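Local coordinates for protein lysine/ornithine decarboxylase (Vibrio vulnificus, PDB 2PLJ) that decarboxylates lysine and ornithine with the help of pyridoxal phosphate, yielding the diamines cadaverine and putrescine, at residues Val93-Leu98 against Ala116-Pro121; Ile316-Asp321 against Ile350-Ser355. All blocks are in the same frame, centred on the assembly; numbering follows the deposited sequence.

Interaction 1. Residues Val93-Leu98 against Ala116-Pro121; sequences VVRTLL and ASEGVP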
ATOM      1  N   VAL A  93      11.702  14.634 -11.222  1.00 12.63           N
ATOM      2  CA  VAL A  93      12.712  13.622 -11.573  1.00 13.09           C
ATOM      3  C   VAL A  93      12.780  13.450 -13.114  1.00 13.51           C
ATOM      4  O   VAL A  93      13.874  13.383 -13.714  1.00 13.06           O
ATOM      5  CB  VAL A  93      12.448  12.286 -10.837  1.00 12.31           C
ATOM      6  CG1 VAL A  93      13.380  11.184 -11.401  1.00 12.96           C
ATOM      7  CG2 VAL A  93      12.624  12.483  -9.286  1.00 14.78           C
ATOM      8  N   VAL A  94      11.605  13.355 -13.740  1.00 13.60           N
ATOM      9  CA  VAL A  94      11.523  13.250 -15.199  1.00 14.68           C
ATOM     10  C   VAL A  94      12.206  14.448 -15.884  1.00 14.70           C
ATOM     11  O   VAL A  94      13.055  14.267 -16.789  1.00 13.86           O
ATOM     12  CB  VAL A  94      10.045  13.083 -15.667  1.00 15.12           C
ATOM     13  CG1 VAL A  94       9.945  13.125 -17.184  1.00 16.51           C
ATOM     14  CG2 VAL A  94       9.508  11.731 -15.170  1.00 15.22           C
ATOM     15  N   ARG A  95      11.827  15.671 -15.473  1.00 14.02           N
ATOM     16  CA  ARG A  95      12.443  16.880 -16.053  1.00 13.44           C
ATOM     17  C   ARG A  95      13.967  16.907 -15.860  1.00 13.66           C
ATOM     18  O   ARG A  95      14.721  17.231 -16.809  1.00 13.57           O
ATOM     19  CB  ARG A  95      11.838  18.165 -15.470  1.00 14.03           C
ATOM     20  CG  ARG A  95      10.410  18.420 -15.927  1.00 14.41           C
ATOM     21  CD  ARG A  95      10.066  19.912 -15.784  1.00 15.53           C
ATOM     22  NE  ARG A  95      10.214  20.378 -14.405  1.00 15.74           N
ATOM     23  CZ  ARG A  95       9.223  20.434 -13.518  1.00 19.31           C
ATOM     24  NH1 ARG A  95       7.997  20.025 -13.867  1.00 18.68           N
ATOM     25  NH2 ARG A  95       9.453  20.909 -12.287  1.00 17.33           N
ATOM     26  N   THR A  96      14.400  16.569 -14.648  1.00 12.81           N
ATOM     27  CA  THR A  96      15.836  16.600 -14.294  1.00 13.80           C
ATOM     28  C   THR A  96      16.632  15.653 -15.214  1.00 12.48           C
ATOM     29  O   THR A  96      17.677  16.001 -15.772  1.00 12.02           O
ATOM     30  CB  THR A  96      16.035  16.229 -12.794  1.00 13.63           C
ATOM     31  OG1 THR A  96      15.510  17.272 -11.948  1.00 13.31           O
ATOM     32  CG2 THR A  96      17.523  15.983 -12.474  1.00 12.97           C
ATOM     33  N   LEU A  97      16.096  14.448 -15.373  1.00 12.34           N
ATOM     34  CA  LEU A  97      16.717  13.407 -16.214  1.00 12.78           C
ATOM     35  C   LEU A  97      16.650  13.735 -17.697  1.00 13.56           C
ATOM     36  O   LEU A  97      17.628  13.547 -18.433  1.00 13.50           O
ATOM     37  CB  LEU A  97      16.068  12.074 -15.899  1.00 13.24           C
ATOM     38  CG  LEU A  97      16.473  11.527 -14.531  1.00 12.78           C
ATOM     39  CD1 LEU A  97      15.598  10.307 -14.299  1.00 14.70           C
ATOM     40  CD2 LEU A  97      18.020  11.209 -14.427  1.00 13.50           C
ATOM     41  N   LEU A  98      15.508  14.261 -18.142  1.00 14.05           N
ATOM     42  CA  LEU A  98      15.410  14.707 -19.531  1.00 14.07           C
ATOM     43  C   LEU A  98      16.540  15.724 -19.852  1.00 14.16           C
ATOM     44  O   LEU A  98      17.220  15.641 -20.896  1.00 14.40           O
ATOM     45  CB  LEU A  98      14.035  15.325 -19.793  1.00 14.84           C
ATOM     46  CG  LEU A  98      13.774  15.875 -21.207  1.00 13.58           C
ATOM     47  CD1 LEU A  98      13.785  14.737 -22.244  1.00 16.39           C
ATOM     48  CD2 LEU A  98      12.442  16.639 -21.203  1.00 15.53           C
ATOM     49  N   ALA A 116       4.567  12.725 -21.293  1.00 14.57           N
ATOM     50  CA  ALA A 116       3.983  13.594 -22.308  1.00 14.48           C
ATOM     51  C   ALA A 116       3.806  15.021 -21.733  1.00 15.04           C
ATOM     52  O   ALA A 116       4.148  16.019 -22.412  1.00 14.88           O
ATOM     53  CB  ALA A 116       2.670  13.025 -22.776  1.00 14.64           C
ATOM     54  N   SER A 117       3.309  15.113 -20.495  1.00 16.02           N
ATOM     55  CA  SER A 117       3.044  16.431 -19.883  1.00 17.12           C
ATOM     56  C   SER A 117       4.325  17.212 -19.579  1.00 16.93           C
ATOM     57  O   SER A 117       4.280  18.441 -19.428  1.00 17.35           O
ATOM     58  CB  SER A 117       2.221  16.295 -18.592  1.00 16.90           C
ATOM     59  OG  SER A 117       2.980  15.677 -17.562  1.00 22.55           O
ATOM     60  N   GLU A 118       5.449  16.507 -19.443  1.00 16.84           N
ATOM     61  CA  GLU A 118       6.755  17.151 -19.172  1.00 17.84           C
ATOM     62  C   GLU A 118       7.602  17.389 -20.427  1.00 18.74           C
ATOM     63  O   GLU A 118       8.785  17.756 -20.339  1.00 19.73           O
ATOM     64  CB  GLU A 118       7.534  16.392 -18.085  1.00 18.72           C
ATOM     65  CG  GLU A 118       6.797  16.369 -16.743  1.00 18.74           C
ATOM     66  CD  GLU A 118       6.459  17.765 -16.185  1.00 20.79           C
ATOM     67  OE1 GLU A 118       7.188  18.756 -16.459  1.00 19.38           O
ATOM     68  OE2 GLU A 118       5.439  17.883 -15.480  1.00 22.16           O
ATOM     69  N   GLY A 119       6.986  17.180 -21.589  1.00 16.83           N
ATOM     70  CA  GLY A 119       7.621  17.445 -22.856  1.00 17.11           C
ATOM     71  C   GLY A 119       8.705  16.479 -23.290  1.00 16.59           C
ATOM     72  O   GLY A 119       9.555  16.824 -24.141  1.00 16.32           O
ATOM     73  N   VAL A 120       8.640  15.260 -22.767  1.00 15.59           N
ATOM     74  CA  VAL A 120       9.559  14.214 -23.200  1.00 15.69           C
ATOM     75  C   VAL A 120       9.169  13.789 -24.624  1.00 15.16           C
ATOM     76  O   VAL A 120       8.018  13.401 -24.856  1.00 15.01           O
ATOM     77  CB  VAL A 120       9.525  12.999 -22.270  1.00 15.45           C
ATOM     78  CG1 VAL A 120      10.409  11.848 -22.838  1.00 15.49           C
ATOM     79  CG2 VAL A 120       9.958  13.399 -20.832  1.00 15.83           C
ATOM     80  N   PRO A 121      10.122  13.860 -25.566  1.00 15.91           N
ATOM     81  CA  PRO A 121       9.867  13.374 -26.926  1.00 15.81           C
ATOM     82  C   PRO A 121       9.637  11.851 -26.877  1.00 15.35           C
ATOM     83  O   PRO A 121      10.378  11.132 -26.207  1.00 14.74           O
ATOM     84  CB  PRO A 121      11.183  13.683 -27.659  1.00 16.46           C
ATOM     85  CG  PRO A 121      11.798  14.792 -26.912  1.00 19.35           C
ATOM     86  CD  PRO A 121      11.466  14.458 -25.457  1.00 16.27           C
TER
HETATM   87  O   HOH W   1       4.654  19.590 -13.604  1.00 47.12           O
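Val94 opens the contact from helix 91-100: its CG1, standing anti to the backbone N (chi1 174°), lies 3.7 Å from CG2 of Val120, the two side chains crossing at about a right angle. The same methyl also brushes the CB of Glu118. One residue on, Arg95 starts off along the flank of its helix and then bends at chi3 (-59°), which carries the guanidinium over to the carboxylate of Glu118. Arg95 NH1 gives Glu118 OE1 a salt-bridging hydrogen bond of 3.0 Å, nearly straight at 168°. OE1 sits at the edge of the guanidinium, in its plane, yet the nitrogen meets that oxygen from above the carboxylate plane. A water accepts a weak bond from Arg95 NH1 and donates to Glu118 OE2 at 2.7 Å. Arg95 NE turns to a second acid, Glu409. Leu98 finishes the walk by splitting its methyls: Leu98 CD1 reaches Pro121 CD at 4.0 Å, while CD2 lies 4.1 Å from Val120 CG2. A Schellman motif ends helix 109-117, with Gly119 at positive phi as C-prime and its N bonded to Ala116 O. Phe104 of strand 103-106 touches Val94, Leu98 and Val120, joining two neighbouring helices of the beta/alpha barrel to the strand between them. Gripped by two acids, the guanidinium is fixed in its rotation, while the methyls of Val94, Leu98 and Val120 pack apolarly beside it.

Interaction 2. Residues Ile316-Asp321 against Ile350-Ser355; sequences IWYYLD and IPSVLS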
ATOM      1  N   ILE A 316      10.182   2.035  24.972  1.00 18.35           N
ATOM      2  CA  ILE A 316       9.465   3.263  24.666  1.00 17.51           C
ATOM      3  C   ILE A 316       8.964   3.166  23.231  1.00 16.73           C
ATOM      4  O   ILE A 316       9.775   3.066  22.286  1.00 17.19           O
ATOM      5  CB  ILE A 316      10.307   4.564  24.805  1.00 17.70           C
ATOM      6  CG1 ILE A 316      10.939   4.697  26.203  1.00 19.41           C
ATOM      7  CG2 ILE A 316       9.429   5.811  24.488  1.00 19.21           C
ATOM      8  CD1 ILE A 316      11.730   6.015  26.383  1.00 19.89           C
ATOM      9  N   TRP A 317       7.645   3.176  23.083  1.00 15.60           N
ATOM     10  CA  TRP A 317       7.021   3.256  21.746  1.00 14.83           C
ATOM     11  C   TRP A 317       6.839   4.718  21.331  1.00 15.00           C
ATOM     12  O   TRP A 317       6.222   5.494  22.060  1.00 15.16           O
ATOM     13  CB  TRP A 317       5.655   2.581  21.759  1.00 15.22           C
ATOM     14  CG  TRP A 317       5.700   1.089  21.745  1.00 16.47           C
ATOM     15  CD1 TRP A 317       6.255   0.256  22.697  1.00 15.63           C
ATOM     16  CD2 TRP A 317       5.169   0.237  20.725  1.00 14.27           C
ATOM     17  NE1 TRP A 317       6.087  -1.066  22.330  1.00 16.91           N
ATOM     18  CE2 TRP A 317       5.433  -1.101  21.118  1.00 16.34           C
ATOM     19  CE3 TRP A 317       4.512   0.473  19.513  1.00 15.43           C
ATOM     20  CZ2 TRP A 317       5.035  -2.207  20.339  1.00 16.51           C
ATOM     21  CZ3 TRP A 317       4.111  -0.624  18.738  1.00 16.77           C
ATOM     22  CH2 TRP A 317       4.390  -1.944  19.149  1.00 15.53           C
ATOM     23  N   TYR A 318       7.392   5.077  20.171  1.00 13.68           N
ATOM     24  CA  TYR A 318       7.104   6.353  19.517  1.00 13.97           C
ATOM     25  C   TYR A 318       6.134   6.131  18.349  1.00 14.95           C
ATOM     26  O   TYR A 318       6.358   5.248  17.521  1.00 15.59           O
ATOM     27  CB  TYR A 318       8.387   7.008  18.994  1.00 14.91           C
ATOM     28  CG  TYR A 318       9.402   7.275  20.093  1.00 15.40           C
ATOM     29  CD1 TYR A 318       9.148   8.244  21.069  1.00 14.84           C
ATOM     30  CD2 TYR A 318      10.601   6.545  20.168  1.00 14.02           C
ATOM     31  CE1 TYR A 318      10.063   8.519  22.089  1.00 14.52           C
ATOM     32  CE2 TYR A 318      11.532   6.796  21.202  1.00 14.84           C
ATOM     33  CZ  TYR A 318      11.252   7.794  22.150  1.00 15.24           C
ATOM     34  OH  TYR A 318      12.136   8.056  23.176  1.00 16.04           O
ATOM     35  N   TYR A 319       5.090   6.948  18.278  1.00 12.95           N
ATOM     36  CA  TYR A 319       4.070   6.816  17.251  1.00 13.86           C
ATOM     37  C   TYR A 319       4.310   7.979  16.294  1.00 14.64           C
ATOM     38  O   TYR A 319       4.100   9.136  16.661  1.00 14.68           O
ATOM     39  CB  TYR A 319       2.680   6.874  17.861  1.00 14.31           C
ATOM     40  CG  TYR A 319       2.454   5.799  18.897  1.00 13.50           C
ATOM     41  CD1 TYR A 319       1.896   4.566  18.555  1.00 16.72           C
ATOM     42  CD2 TYR A 319       2.822   6.001  20.246  1.00 15.58           C
ATOM     43  CE1 TYR A 319       1.695   3.564  19.514  1.00 16.64           C
ATOM     44  CE2 TYR A 319       2.644   5.015  21.195  1.00 15.98           C
ATOM     45  CZ  TYR A 319       2.087   3.790  20.847  1.00 16.10           C
ATOM     46  OH  TYR A 319       1.916   2.848  21.838  1.00 14.97           O
ATOM     47  N   LEU A 320       4.774   7.650  15.087  1.00 13.76           N
ATOM     48  CA  LEU A 320       5.147   8.671  14.102  1.00 13.97           C
ATOM     49  C   LEU A 320       3.998   9.050  13.179  1.00 14.27           C
ATOM     50  O   LEU A 320       3.002   8.316  13.105  1.00 15.01           O
ATOM     51  CB  LEU A 320       6.350   8.183  13.254  1.00 14.35           C
ATOM     52  CG  LEU A 320       7.557   7.646  14.041  1.00 15.89           C
ATOM     53  CD1 LEU A 320       8.662   7.213  13.099  1.00 18.91           C
ATOM     54  CD2 LEU A 320       8.099   8.664  15.058  1.00 15.33           C
ATOM     55  N   ASP A 321       4.162  10.156  12.449  1.00 14.13           N
ATOM     56  CA  ASP A 321       3.174  10.595  11.455  1.00 14.33           C
ATOM     57  C   ASP A 321       3.387  10.000  10.042  1.00 15.22           C
ATOM     58  O   ASP A 321       2.754  10.437   9.072  1.00 15.35           O
ATOM     59  CB  ASP A 321       3.073  12.140  11.402  1.00 16.03           C
ATOM     60  CG  ASP A 321       4.419  12.818  11.210  1.00 17.16           C
ATOM     61  OD1 ASP A 321       5.390  12.131  10.850  1.00 16.73           O
ATOM     62  OD2 ASP A 321       4.505  14.065  11.438  1.00 20.47           O
ATOM     63  N   ILE A 350      18.050   4.298  24.524  1.00 20.34           N
ATOM     64  CA  ILE A 350      16.941   3.569  25.146  1.00 19.92           C
ATOM     65  C   ILE A 350      16.322   2.594  24.129  1.00 18.46           C
ATOM     66  O   ILE A 350      16.117   2.966  22.965  1.00 17.83           O
ATOM     67  CB  ILE A 350      15.866   4.559  25.715  1.00 19.82           C
ATOM     68  CG1 ILE A 350      16.508   5.522  26.718  1.00 20.05           C
ATOM     69  CG2 ILE A 350      14.713   3.812  26.388  1.00 19.55           C
ATOM     70  CD1 ILE A 350      15.614   6.716  27.143  1.00 21.30           C
ATOM     71  N   PRO A 351      16.062   1.331  24.554  1.00 17.86           N
ATOM     72  CA  PRO A 351      15.329   0.388  23.684  1.00 17.17           C
ATOM     73  C   PRO A 351      13.961   0.960  23.318  1.00 16.37           C
ATOM     74  O   PRO A 351      13.161   1.301  24.216  1.00 15.45           O
ATOM     75  CB  PRO A 351      15.148  -0.845  24.573  1.00 17.62           C
ATOM     76  CG  PRO A 351      16.296  -0.763  25.560  1.00 17.86           C
ATOM     77  CD  PRO A 351      16.439   0.706  25.843  1.00 17.58           C
ATOM     78  N   SER A 352      13.712   1.054  22.017  1.00 16.26           N
ATOM     79  CA  SER A 352      12.555   1.775  21.504  1.00 15.78           C
ATOM     80  C   SER A 352      11.879   1.020  20.380  1.00 16.20           C
ATOM     81  O   SER A 352      12.456   0.091  19.804  1.00 17.36           O
ATOM     82  CB  SER A 352      12.975   3.166  21.013  1.00 16.29           C
ATOM     83  OG  SER A 352      13.680   3.867  22.031  1.00 15.29           O
ATOM     84  N   VAL A 353      10.656   1.436  20.084  1.00 15.36           N
ATOM     85  CA  VAL A 353       9.886   0.936  18.949  1.00 15.37           C
ATOM     86  C   VAL A 353       9.397   2.158  18.184  1.00 15.42           C
ATOM     87  O   VAL A 353       8.887   3.117  18.777  1.00 14.54           O
ATOM     88  CB  VAL A 353       8.662   0.104  19.411  1.00 15.50           C
ATOM     89  CG1 VAL A 353       7.830  -0.352  18.227  1.00 18.48           C
ATOM     90  CG2 VAL A 353       9.087  -1.081  20.279  1.00 15.28           C
ATOM     91  N   LEU A 354       9.558   2.112  16.864  1.00 14.45           N
ATOM     92  CA  LEU A 354       9.029   3.154  15.991  1.00 14.78           C
ATOM     93  C   LEU A 354       7.806   2.606  15.288  1.00 15.79           C
ATOM     94  O   LEU A 354       7.910   1.683  14.453  1.00 15.40           O
ATOM     95  CB  LEU A 354      10.087   3.620  14.971  1.00 15.40           C
ATOM     96  CG  LEU A 354      11.317   4.347  15.540  1.00 15.94           C
ATOM     97  CD1 LEU A 354      12.304   4.628  14.411  1.00 16.57           C
ATOM     98  CD2 LEU A 354      10.925   5.671  16.275  1.00 18.33           C
ATOM     99  N   SER A 355       6.646   3.195  15.626  1.00 15.98           N
ATOM    100  CA  SER A 355       5.346   2.803  15.099  1.00 15.63           C
ATOM    101  C   SER A 355       4.868   3.842  14.082  1.00 14.92           C
ATOM    102  O   SER A 355       5.181   5.024  14.217  1.00 14.75           O
ATOM    103  CB  SER A 355       4.318   2.777  16.259  1.00 16.96           C
ATOM    104  OG  SER A 355       3.007   2.700  15.726  1.00 20.67           O
TER
HETATM  105  O   HOH W   2      14.084   6.442  23.288  1.00 22.85           O
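Trp317 places its CG beside the backbone N (chi1 -76°) and turns its ring at chi2 (62°), and Val353 sets CG1 anti to its own N (chi1 177°); together these rotations bring the CG1 methyl over one face of the indole. Val353 CG1 sits 3.5 Å from the centroid of the Trp317 six-membered ring, close to its normal, a CH-pi contact, while Val353 CG2 lies 3.6 Å from Trp317 NE1. The two strands run parallel, pairing Ile316 with Ser352 through to Tyr319 with Ser355. Five backbone bonds join them; Ser355 N to Tyr318 O, at 2.8 Å, is close to linear. This pairing belongs to the beta-barrel domain that accompanies the beta/alpha barrel in this decarboxylase family, with strand 300-312 bonded to Trp317 and Tyr319 from the other side. Tyr319 leans out to the second subunit, where its OH bonds Lys186 O and its ring meets that of Phe187. On the sheet face of Tyr318 and Leu354, Leu354 CD2 comes within 4.0 Å of Tyr318 CB. A water links Tyr318 OH to Ser352 OG, donating to the serine at 2.9 Å; that OG in turn donates to Ile350 O, and Tyr318 OH also bonds Leu374 N.

In the fold
Interaction 1 lies in the beta/alpha barrel and interaction 2 in the beta-barrel domain, their centres 40 Å apart and their nearest atoms about 21 Å apart, so the two do not touch. Neither contact reaches the ligand: the side chain of Val94 is about 14 Å from a bound pyridoxyl-putrescine adduct, that of Tyr319 about 11 Å from one. Residues 93-98 and 116-121 touch no other chain of the assembly, whereas Trp317, Tyr319 and Ser355 pack on the second subunit. The chain completes the helix-to-loop contact before it begins the strand pair, joining neighbouring barrel helices first and then two sheet strands beside the dimer interface.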